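Putative oxygenase (Streptomyces viridochromogenes Tue57, PDB 4XAA) probably acts as an iron- and 2-oxoglutarate-dependent oxygenase in orthosomycin biosynthesis, where members of its superfamily carry out oxidative cyclizations. Local coordinates at residues 103-109 with 211-217; 124-129 with 162-168; 136-142 with 186-192; 152-157 with 175-181. All blocks are in the same frame, centred on the assembly; numbering follows the deposited sequence.

Contact 1: residues 103-109 with 211-217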
# COMPACT_ATOMS: atom_id res chain seq x y z
N PRO A 103 13.41 -14.72 5.64
CA PRO A 103 12.48 -14.42 6.73
C PRO A 103 12.24 -12.92 6.89
O PRO A 103 13.12 -12.10 6.66
CB PRO A 103 13.19 -14.99 7.95
CG PRO A 103 14.64 -14.81 7.62
CD PRO A 103 14.73 -15.15 6.14
N VAL A 104 11.02 -12.56 7.28
CA VAL A 104 10.64 -11.18 7.45
C VAL A 104 9.82 -10.99 8.72
O VAL A 104 9.22 -11.94 9.23
CB VAL A 104 9.82 -10.65 6.24
CG1 VAL A 104 10.67 -10.61 4.98
CG2 VAL A 104 8.57 -11.49 6.01
N VAL A 105 9.83 -9.77 9.23
CA VAL A 105 8.99 -9.39 10.35
C VAL A 105 8.26 -8.10 9.98
O VAL A 105 8.84 -7.22 9.35
CB VAL A 105 9.82 -9.21 11.65
CG1 VAL A 105 8.99 -8.58 12.73
CG2 VAL A 105 10.37 -10.55 12.12
N PRO A 106 6.96 -8.00 10.32
CA PRO A 106 6.22 -6.76 10.02
C PRO A 106 6.79 -5.57 10.80
O PRO A 106 7.15 -5.74 11.96
CB PRO A 106 4.80 -7.09 10.48
CG PRO A 106 4.99 -8.14 11.55
CD PRO A 106 6.13 -8.98 11.04
N THR A 107 6.88 -4.40 10.18
CA THR A 107 7.49 -3.27 10.85
C THR A 107 6.57 -2.05 10.92
O THR A 107 6.88 -1.07 11.59
CB THR A 107 8.80 -2.86 10.17
OG1 THR A 107 8.58 -2.70 8.77
CG2 THR A 107 9.86 -3.94 10.37
N ALA A 108 5.42 -2.13 10.25
CA ALA A 108 4.50 -1.00 10.17
C ALA A 108 3.20 -1.41 9.49
O ALA A 108 3.20 -2.19 8.54
CB ALA A 108 5.13 0.19 9.43
N TYR A 109 2.11 -0.85 9.97
CA TYR A 109 0.79 -1.16 9.48
C TYR A 109 0.06 0.13 9.24
O TYR A 109 -0.00 0.98 10.13
CB TYR A 109 0.00 -2.00 10.50
CG TYR A 109 0.67 -3.26 11.01
CD1 TYR A 109 1.70 -3.19 11.94
CD2 TYR A 109 0.23 -4.51 10.61
CE1 TYR A 109 2.31 -4.33 12.43
CE2 TYR A 109 0.82 -5.67 11.10
CZ TYR A 109 1.86 -5.58 12.02
OH TYR A 109 2.46 -6.71 12.52
N VAL A 211 -1.66 -1.27 4.00
CA VAL A 211 -0.23 -1.42 3.72
C VAL A 211 0.53 -1.89 4.97
O VAL A 211 0.50 -1.24 6.03
CB VAL A 211 0.41 -0.09 3.22
CG1 VAL A 211 1.84 -0.32 2.75
CG2 VAL A 211 -0.41 0.51 2.12
N ILE A 212 1.21 -3.02 4.83
CA ILE A 212 2.00 -3.58 5.90
C ILE A 212 3.44 -3.68 5.40
O ILE A 212 3.69 -4.16 4.30
CB ILE A 212 1.45 -4.98 6.37
CG1 ILE A 212 -0.00 -4.86 6.82
CG2 ILE A 212 2.27 -5.56 7.51
CD1 ILE A 212 -0.55 -6.14 7.46
N GLU A 213 4.38 -3.21 6.19
CA GLU A 213 5.76 -3.31 5.77
C GLU A 213 6.43 -4.51 6.41
O GLU A 213 6.34 -4.69 7.62
CB GLU A 213 6.52 -2.04 6.09
CG GLU A 213 7.98 -2.08 5.71
CD GLU A 213 8.67 -0.76 5.95
OE1 GLU A 213 8.28 0.24 5.30
OE2 GLU A 213 9.59 -0.71 6.80
N TYR A 214 7.09 -5.34 5.60
CA TYR A 214 7.81 -6.51 6.11
C TYR A 214 9.28 -6.38 5.80
O TYR A 214 9.65 -5.97 4.70
CB TYR A 214 7.28 -7.82 5.51
CG TYR A 214 5.83 -8.10 5.84
CD1 TYR A 214 5.48 -8.91 6.93
CD2 TYR A 214 4.82 -7.55 5.07
CE1 TYR A 214 4.15 -9.16 7.22
CE2 TYR A 214 3.50 -7.79 5.35
CZ TYR A 214 3.17 -8.59 6.42
OH TYR A 214 1.85 -8.80 6.67
N ALA A 215 10.11 -6.78 6.76
CA ALA A 215 11.54 -6.53 6.65
C ALA A 215 12.39 -7.71 7.05
O ALA A 215 12.08 -8.41 8.00
CB ALA A 215 11.92 -5.31 7.50
N ASP A 216 13.47 -7.92 6.31
CA ASP A 216 14.59 -8.71 6.78
C ASP A 216 14.91 -8.21 8.19
O ASP A 216 15.19 -7.03 8.35
CB ASP A 216 15.79 -8.55 5.85
CG ASP A 216 16.99 -9.40 6.28
OD1 ASP A 216 17.05 -9.87 7.43
OD2 ASP A 216 17.89 -9.60 5.45
N PRO A 217 14.86 -9.10 9.19
CA PRO A 217 15.09 -8.72 10.60
C PRO A 217 16.48 -8.13 10.84
O PRO A 217 16.64 -7.38 11.78
CB PRO A 217 14.91 -10.04 11.37
CG PRO A 217 14.12 -10.91 10.45
CD PRO A 217 14.51 -10.53 9.06

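Contact 2: residues 124-129 with 162-168. With NI (nickel (II) ion), chain B.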
# COMPACT_ATOMS: atom_id res chain seq x y z
N TRP A 124 5.37 11.55 -5.55
CA TRP A 124 6.35 10.50 -5.80
C TRP A 124 7.37 10.46 -4.68
O TRP A 124 7.73 11.49 -4.13
CB TRP A 124 7.04 10.72 -7.14
CG TRP A 124 6.09 10.57 -8.27
CD1 TRP A 124 5.34 11.55 -8.86
CD2 TRP A 124 5.76 9.35 -8.93
NE1 TRP A 124 4.57 11.02 -9.86
CE2 TRP A 124 4.81 9.67 -9.93
CE3 TRP A 124 6.18 8.03 -8.80
CZ2 TRP A 124 4.28 8.70 -10.78
CZ3 TRP A 124 5.65 7.08 -9.64
CH2 TRP A 124 4.71 7.42 -10.61
N HIS A 125 7.83 9.26 -4.35
CA HIS A 125 8.80 9.08 -3.28
C HIS A 125 9.36 7.67 -3.30
O HIS A 125 8.89 6.82 -4.06
CB HIS A 125 8.16 9.36 -1.92
CG HIS A 125 7.09 8.38 -1.54
ND1 HIS A 125 5.77 8.54 -1.91
CD2 HIS A 125 7.14 7.24 -0.81
CE1 HIS A 125 5.05 7.54 -1.42
NE2 HIS A 125 5.86 6.75 -0.74
N ARG A 126 10.38 7.47 -2.49
CA ARG A 126 10.90 6.15 -2.17
C ARG A 126 10.57 5.99 -0.71
O ARG A 126 10.75 6.93 0.06
CB ARG A 126 12.40 6.04 -2.43
CG ARG A 126 12.81 6.51 -3.83
CD ARG A 126 14.30 6.47 -4.06
NE ARG A 126 14.72 5.17 -4.55
CZ ARG A 126 15.98 4.83 -4.78
NH1 ARG A 126 16.95 5.71 -4.54
NH2 ARG A 126 16.27 3.62 -5.24
N ASP A 127 10.06 4.82 -0.33
CA ASP A 127 9.71 4.57 1.06
C ASP A 127 10.95 4.56 1.96
O ASP A 127 10.99 5.25 2.97
CB ASP A 127 8.95 3.25 1.18
CG ASP A 127 7.54 3.35 0.65
OD1 ASP A 127 6.99 4.47 0.65
OD2 ASP A 127 6.97 2.32 0.25
N ARG A 128 11.97 3.79 1.59
CA ARG A 128 13.25 3.75 2.32
C ARG A 128 14.41 3.56 1.35
O ARG A 128 14.25 2.88 0.33
CB ARG A 128 13.27 2.61 3.34
CG ARG A 128 12.38 2.76 4.55
CD ARG A 128 13.10 2.22 5.75
NE ARG A 128 12.52 0.97 6.22
CZ ARG A 128 13.20 0.04 6.89
NH1 ARG A 128 14.49 0.21 7.15
NH2 ARG A 128 12.58 -1.05 7.29
N VAL A 129 15.56 4.14 1.66
CA VAL A 129 16.78 3.81 0.91
C VAL A 129 17.95 3.44 1.80
O VAL A 129 19.08 3.35 1.31
CB VAL A 129 17.23 4.96 -0.01
CG1 VAL A 129 16.15 5.29 -1.02
CG2 VAL A 129 17.62 6.18 0.81
N LEU A 162 18.04 1.75 -8.31
CA LEU A 162 18.88 2.96 -8.39
C LEU A 162 19.60 3.29 -7.07
O LEU A 162 19.12 2.93 -6.00
CB LEU A 162 18.04 4.15 -8.82
CG LEU A 162 17.40 3.97 -10.18
CD1 LEU A 162 16.42 5.09 -10.44
CD2 LEU A 162 18.47 3.91 -11.26
N PRO A 163 20.76 3.95 -7.16
CA PRO A 163 21.54 4.34 -5.98
C PRO A 163 20.75 5.14 -4.95
O PRO A 163 19.67 5.65 -5.25
CB PRO A 163 22.65 5.20 -6.59
CG PRO A 163 22.87 4.59 -7.94
CD PRO A 163 21.48 4.24 -8.41
N ASP A 164 21.28 5.23 -3.73
CA ASP A 164 20.58 5.92 -2.64
C ASP A 164 20.37 7.39 -2.96
O ASP A 164 19.37 7.98 -2.56
CB ASP A 164 21.36 5.78 -1.33
CG ASP A 164 21.29 4.37 -0.74
OD1 ASP A 164 20.70 3.44 -1.36
OD2 ASP A 164 21.85 4.18 0.36
N ASP A 165 21.30 7.99 -3.69
CA ASP A 165 21.23 9.42 -3.96
C ASP A 165 20.42 9.78 -5.19
O ASP A 165 20.48 10.91 -5.66
CB ASP A 165 22.64 10.00 -4.10
CG ASP A 165 23.46 9.28 -5.17
OD1 ASP A 165 22.88 8.47 -5.90
OD2 ASP A 165 24.68 9.54 -5.28
N ALA A 166 19.69 8.82 -5.75
CA ALA A 166 18.92 9.13 -6.94
C ALA A 166 17.83 10.12 -6.57
O ALA A 166 17.14 9.96 -5.56
CB ALA A 166 18.32 7.88 -7.55
N GLU A 167 17.71 11.16 -7.39
CA GLU A 167 16.71 12.18 -7.17
C GLU A 167 15.38 11.75 -7.76
O GLU A 167 15.27 11.52 -8.95
CB GLU A 167 17.13 13.52 -7.77
CG GLU A 167 16.08 14.60 -7.57
CD GLU A 167 16.53 16.00 -7.98
OE1 GLU A 167 17.54 16.12 -8.72
OE2 GLU A 167 15.86 16.98 -7.54
N VAL A 168 14.38 11.66 -6.91
CA VAL A 168 13.10 11.08 -7.26
C VAL A 168 12.47 11.79 -8.46
O VAL A 168 11.87 11.15 -9.33
CB VAL A 168 12.15 11.09 -6.04
CG1 VAL A 168 10.74 10.69 -6.42
CG2 VAL A 168 12.72 10.18 -4.94
NI NI B . 4.92 4.74 -0.32
O HOH W 1 16.98 8.42 -3.68
O HOH W 2 4.27 2.69 0.21
O HOH W 3 2.44 5.30 -0.60
O HOH W 4 3.50 5.30 1.47

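Contact 3: residues 136-142 with 186-192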
# COMPACT_ATOMS: atom_id res chain seq x y z
N VAL A 136 13.30 -5.11 2.11
CA VAL A 136 12.11 -4.68 2.84
C VAL A 136 11.02 -4.42 1.82
O VAL A 136 11.25 -3.72 0.84
CB VAL A 136 12.39 -3.39 3.71
CG1 VAL A 136 11.28 -3.13 4.70
CG2 VAL A 136 13.69 -3.52 4.46
N CYS A 137 9.84 -4.99 2.01
CA CYS A 137 8.74 -4.73 1.08
C CYS A 137 7.48 -4.28 1.77
O CYS A 137 7.32 -4.47 2.97
CB CYS A 137 8.44 -5.98 0.23
SG CYS A 137 7.83 -7.38 1.20
N ASN A 138 6.58 -3.68 1.00
CA ASN A 138 5.25 -3.34 1.44
C ASN A 138 4.24 -4.26 0.81
O ASN A 138 4.26 -4.47 -0.40
CB ASN A 138 4.90 -1.90 1.08
CG ASN A 138 5.55 -0.88 2.02
OD1 ASN A 138 5.05 -0.62 3.12
ND2 ASN A 138 6.64 -0.27 1.57
N LEU A 139 3.35 -4.82 1.62
CA LEU A 139 2.23 -5.56 1.07
C LEU A 139 1.02 -4.66 1.10
O LEU A 139 0.64 -4.17 2.16
CB LEU A 139 1.94 -6.85 1.86
CG LEU A 139 2.59 -8.14 1.34
CD1 LEU A 139 4.09 -7.98 1.31
CD2 LEU A 139 2.21 -9.31 2.22
N SER A 140 0.45 -4.41 -0.07
CA SER A 140 -0.73 -3.59 -0.17
C SER A 140 -1.91 -4.50 -0.40
O SER A 140 -2.07 -5.06 -1.49
CB SER A 140 -0.60 -2.56 -1.30
OG SER A 140 0.54 -1.74 -1.10
N ILE A 141 -2.72 -4.66 0.64
CA ILE A 141 -3.93 -5.45 0.54
C ILE A 141 -5.07 -4.54 0.09
O ILE A 141 -5.55 -3.71 0.85
CB ILE A 141 -4.31 -6.12 1.88
CG1 ILE A 141 -3.12 -6.88 2.46
CG2 ILE A 141 -5.48 -7.06 1.66
CD1 ILE A 141 -3.31 -7.27 3.92
N CYS A 142 -5.48 -4.73 -1.15
CA CYS A 142 -6.51 -3.90 -1.77
C CYS A 142 -7.91 -4.31 -1.36
O CYS A 142 -8.32 -5.46 -1.56
CB CYS A 142 -6.33 -3.97 -3.28
SG CYS A 142 -4.59 -3.68 -3.67
N ASP A 186 -6.65 -8.39 -4.15
CA ASP A 186 -5.27 -8.42 -4.64
C ASP A 186 -4.30 -7.94 -3.58
O ASP A 186 -4.62 -7.09 -2.77
CB ASP A 186 -5.12 -7.58 -5.90
CG ASP A 186 -5.78 -8.21 -7.10
OD1 ASP A 186 -6.18 -9.40 -7.02
OD2 ASP A 186 -5.88 -7.53 -8.14
N VAL A 187 -3.12 -8.52 -3.58
CA VAL A 187 -2.05 -8.04 -2.73
C VAL A 187 -0.90 -7.63 -3.63
O VAL A 187 -0.34 -8.45 -4.35
CB VAL A 187 -1.59 -9.10 -1.73
CG1 VAL A 187 -0.38 -8.61 -0.97
CG2 VAL A 187 -2.72 -9.45 -0.78
N VAL A 188 -0.58 -6.34 -3.60
CA VAL A 188 0.55 -5.81 -4.35
C VAL A 188 1.73 -5.81 -3.42
O VAL A 188 1.60 -5.44 -2.26
CB VAL A 188 0.28 -4.41 -4.85
CG1 VAL A 188 1.48 -3.88 -5.64
CG2 VAL A 188 -0.98 -4.41 -5.69
N VAL A 189 2.88 -6.24 -3.91
CA VAL A 189 4.07 -6.16 -3.10
C VAL A 189 5.10 -5.30 -3.83
O VAL A 189 5.37 -5.49 -5.01
CB VAL A 189 4.60 -7.57 -2.78
CG1 VAL A 189 4.14 -8.54 -3.83
CG2 VAL A 189 6.10 -7.61 -2.61
N HIS A 190 5.63 -4.29 -3.14
CA HIS A 190 6.61 -3.45 -3.78
C HIS A 190 7.78 -3.17 -2.87
O HIS A 190 7.65 -3.10 -1.63
CB HIS A 190 5.98 -2.14 -4.30
CG HIS A 190 5.52 -1.20 -3.23
ND1 HIS A 190 4.26 -1.25 -2.68
CD2 HIS A 190 6.14 -0.15 -2.64
CE1 HIS A 190 4.13 -0.29 -1.79
NE2 HIS A 190 5.26 0.40 -1.74
N ASP A 191 8.94 -3.06 -3.49
CA ASP A 191 10.18 -2.82 -2.78
C ASP A 191 10.12 -1.41 -2.17
O ASP A 191 9.59 -0.49 -2.78
CB ASP A 191 11.35 -3.00 -3.74
CG ASP A 191 12.68 -3.09 -3.03
OD1 ASP A 191 12.97 -2.17 -2.24
OD2 ASP A 191 13.41 -4.09 -3.26
N VAL A 192 10.64 -1.22 -0.96
CA VAL A 192 10.56 0.09 -0.33
C VAL A 192 11.42 1.12 -1.06
O VAL A 192 11.25 2.31 -0.85
CB VAL A 192 10.98 0.07 1.15
CG1 VAL A 192 9.93 -0.62 2.00
CG2 VAL A 192 12.33 -0.58 1.29
O HOH W 5 14.47 -3.38 -0.32
O HOH W 6 2.34 -2.97 -2.43

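Contact 4: residues 152-157 with 175-181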
# COMPACT_ATOMS: atom_id res chain seq x y z
N CYS A 152 -5.03 4.58 -8.09
CA CYS A 152 -4.19 3.40 -7.85
C CYS A 152 -2.70 3.75 -7.79
O CYS A 152 -2.28 4.85 -8.11
CB CYS A 152 -4.41 2.34 -8.94
SG CYS A 152 -3.66 2.75 -10.55
N LEU A 153 -1.91 2.77 -7.35
CA LEU A 153 -0.47 2.90 -7.26
C LEU A 153 0.14 3.11 -8.64
O LEU A 153 -0.24 2.46 -9.62
CB LEU A 153 0.12 1.65 -6.61
CG LEU A 153 1.60 1.59 -6.24
CD1 LEU A 153 1.88 2.43 -5.03
CD2 LEU A 153 2.02 0.15 -6.00
N GLU A 154 1.11 4.01 -8.73
CA GLU A 154 1.88 4.14 -9.94
C GLU A 154 3.34 3.97 -9.58
O GLU A 154 3.74 4.24 -8.47
CB GLU A 154 1.62 5.48 -10.61
CG GLU A 154 0.14 5.70 -10.88
CD GLU A 154 -0.15 6.95 -11.68
OE1 GLU A 154 0.76 7.43 -12.39
OE2 GLU A 154 -1.29 7.46 -11.60
N ALA A 155 4.14 3.49 -10.51
CA ALA A 155 5.53 3.24 -10.16
C ALA A 155 6.44 3.42 -11.36
O ALA A 155 5.98 3.41 -12.50
CB ALA A 155 5.68 1.82 -9.58
N VAL A 156 7.73 3.57 -11.10
CA VAL A 156 8.71 3.55 -12.16
C VAL A 156 9.48 2.25 -12.06
O VAL A 156 10.23 2.05 -11.11
CB VAL A 156 9.71 4.74 -12.08
CG1 VAL A 156 10.63 4.74 -13.29
CG2 VAL A 156 8.96 6.07 -11.94
N PRO A 157 9.28 1.34 -13.04
CA PRO A 157 9.89 0.00 -13.05
C PRO A 157 11.40 0.06 -12.97
O PRO A 157 12.00 0.84 -13.69
CB PRO A 157 9.46 -0.58 -14.40
CG PRO A 157 8.27 0.21 -14.80
CD PRO A 157 8.50 1.59 -14.26
N GLY A 175 11.02 8.12 -16.23
CA GLY A 175 10.06 7.05 -16.43
C GLY A 175 10.69 5.76 -16.92
O GLY A 175 11.91 5.60 -16.89
N PRO A 176 9.86 4.82 -17.39
CA PRO A 176 8.42 5.04 -17.57
C PRO A 176 7.64 4.90 -16.28
O PRO A 176 8.17 4.44 -15.27
CB PRO A 176 8.02 3.95 -18.55
CG PRO A 176 8.96 2.83 -18.21
CD PRO A 176 10.27 3.49 -17.85
N VAL A 177 6.39 5.32 -16.33
CA VAL A 177 5.49 5.30 -15.19
C VAL A 177 4.36 4.38 -15.55
O VAL A 177 3.69 4.60 -16.55
CB VAL A 177 4.94 6.69 -14.88
CG1 VAL A 177 3.83 6.60 -13.84
CG2 VAL A 177 6.07 7.62 -14.45
N VAL A 178 4.16 3.35 -14.73
CA VAL A 178 3.17 2.33 -15.02
C VAL A 178 2.21 2.17 -13.84
O VAL A 178 2.63 1.96 -12.71
CB VAL A 178 3.84 0.99 -15.35
CG1 VAL A 178 4.58 1.08 -16.68
CG2 VAL A 178 4.81 0.60 -14.27
N PRO A 179 0.90 2.28 -14.11
CA PRO A 179 -0.09 2.12 -13.04
C PRO A 179 -0.18 0.66 -12.58
O PRO A 179 0.38 -0.21 -13.23
CB PRO A 179 -1.39 2.59 -13.70
CG PRO A 179 -1.19 2.36 -15.15
CD PRO A 179 0.28 2.56 -15.41
N VAL A 180 -0.83 0.41 -11.46
CA VAL A 180 -1.03 -0.95 -11.01
C VAL A 180 -2.50 -1.15 -10.71
O VAL A 180 -2.94 -0.92 -9.58
CB VAL A 180 -0.18 -1.30 -9.77
CG1 VAL A 180 -0.41 -2.74 -9.36
CG2 VAL A 180 1.30 -1.10 -10.08
N PRO A 181 -3.28 -1.54 -11.73
CA PRO A 181 -4.68 -1.95 -11.56
C PRO A 181 -4.79 -3.16 -10.64
O PRO A 181 -3.96 -4.08 -10.70
CB PRO A 181 -5.12 -2.31 -12.99
CG PRO A 181 -4.15 -1.63 -13.87
CD PRO A 181 -2.85 -1.60 -13.14
O HOH W 7 -3.42 -0.25 -6.49

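Contact 1: residues 103-109 with 211-217
Two reciprocal backbone hydrogen bonds between Val105 and Ala215 (Val105 N to Ala215 O and Ala215 N to Val105 O, both 2.9 Å) fix the antiparallel register at one end. Farther along, Thr107 N hydrogen-bonds to Glu213 O at 2.6 Å, and Glu213 N to Ala108 O at 2.8 Å. Thr107 and Ala108 together thus face the single residue Glu213: a beta bulge that shifts the register by one. The bulge also brings the Thr107 hydroxyl to the carboxylate, OG1 donating to Glu213 OE2 at 3.0 Å; the same oxygen also takes a salt bridge from Arg128. Strands 105-114 and 207-215 are neighbours in the larger sheet of the double-stranded beta helix. On the face carrying Pro106, Tyr109, Ile212 and Tyr214, Pro106 CB lies 3.9 Å from Tyr214 CE1, and Tyr109 CD2 3.6 Å from Ile212 CD1. Val104 CB packs on Tyr214 CB at 3.9 Å, both touching helix 90-100. Past the Val105-Ala215 pair, Val105 CG2 meets Pro217 CG at 4.1 Å.

Contact 2: residues 124-129 with 162-168
Arg126 does most of the work here. With chi1 m, chi2 t and chi3 p, its side chain reaches straight out and then bends, presenting the guanidinium edge to backbone carbonyls: NH1 donates to Pro163 O at 2.8 Å and NH2 to Leu162 O at 3.0 Å. NH1 also holds a water at 2.8 Å that donates to Asp164 O and Ala166 O, so Arg126 grips the type I turn from Pro163 to Ala166. Arg126 CG sits 3.8 Å from Val168 CG2, and Val168 CG1, with chi1 t, lies 3.8 Å from Trp124 CB, while the indole leads away. His125 and Asp127, on either side of Arg126 in sequence, turn to the nickel. The p rotamer of His125 puts NE2 2.2 Å from the ion, while ND1 hydrogen-bonds to Pro123 O; Asp127 OD1 lies 2.3 Å from the nickel, and His196 completes the protein ligands, the HxD...H facial triad of this superfamily, where iron is the expected metal. Asp164 OD2, 3.0 Å from Val129 O, makes no bond there; its carboxylate is paired with Arg193. The contact ties the end of strand 122-125, whose sheet partner is strand 196-198, to the loop entering helix 168-174.

Contact 3: residues 136-142 with 186-192
This is an antiparallel strand pair, buried throughout, near the centre of the chain: strands 136-142 and 186-191 lie side by side in the larger sheet, about 4.5 Å apart between axes. Six backbone hydrogen bonds run its length. Asn138 N to His190 O (2.9 Å) is answered by His190 N to Asn138 O (3.1 Å), Ser140 N to Val188 O (2.7 Å) by Val188 N to Ser140 O (2.9 Å), and Val192 N to Val136 O (3.1 Å) and Cys142 N to Asp186 O (3.0 Å) close the ends. The face with Leu139, Ile141, Val187 and Val189 is oily: Leu139 CG meets Val187 CG1 at 3.8 Å, and Leu139 CD1 meets Val189 CB at 4.1 Å. Helix 90-100 packs over Leu139, Val187 and Val189, and Phe15 of helix 8-18 also touches Val189. Asn138, Ser140, Val188 and His190 occupy the other face, where polar groups appear. Asn138 CB makes a CH-pi contact over the His190 ring, 3.8 Å from its centroid. A water lies 2.6 Å from both Ser140 OG and His190 ND1, and takes its place in the network by donating to Asn138 O at 3.2 Å. His190 NE2 hydrogen-bonds to OD2 of Asp127, whose OD1 binds the nickel. One greasy face under helices and one lining the metal pocket is how the major sheet of the double-stranded beta helix is built in this oxygenase superfamily.

Contact 4: residues 152-157 with 175-181
Three backbone hydrogen bonds join these short antiparallel strands. Ala155 and Val178 form the reciprocal pair, Val178 N to Ala155 O at 2.9 Å and Ala155 N to Val178 O at 3.1 Å, and Val180 N donates to Leu153 O at 2.8 Å, with a bent angle of 130°. A water donates to Val180 O at 3.2 Å and weakly accepts from Leu153 N. Weaker CH contacts fill in between: Val177 CA and Val156 CA lie 3.3 Å from Ala155 O and Pro176 O respectively. Pro176 follows a cis peptide bond after Gly175, which leaves helix 168-174 with positive phi, and Pro176 O lies 3.0 Å from Pro157 CD. The apolar packing is side chain on side chain: Pro157 CG on Val178 CG2 at 3.5 Å, Cys152 SG on Pro179 CB at 3.9 Å, Val156 CG2 on Val177 CG2 at 4.1 Å. This pair belongs to the smaller sheet of the double-stranded beta helix, with strand 178-179 at its edge and strand 196-198 on the other flank of 153-155. Phe20 of strand 20-25 packs on Ala155, Val178 and Val180, while Leu153 and Val180 reach across to Val188 of strand 186-191.

How the contacts relate
Contact 3 is the core of the set, buried at every residue; contacts 1 and 4 are partly buried, and contact 2 lies at the surface. Contacts 1 and 3 share the larger sheet, where strand 207-215 bonds directly to 136-142, while contacts 2 and 4 both reach the smaller one, Trp124 lying against Val177 and Ala155. The three strand pairs rely on backbone ladders: long and regular in contact 3, bulged in contact 1, short and proline-rich in contact 4. Contact 2 instead depends on one arginine gripping loop carbonyls. Its loop also reaches the larger sheet: Asp127 meets His190 of contact 3, and Arg128 pairs with Glu213 of contact 1.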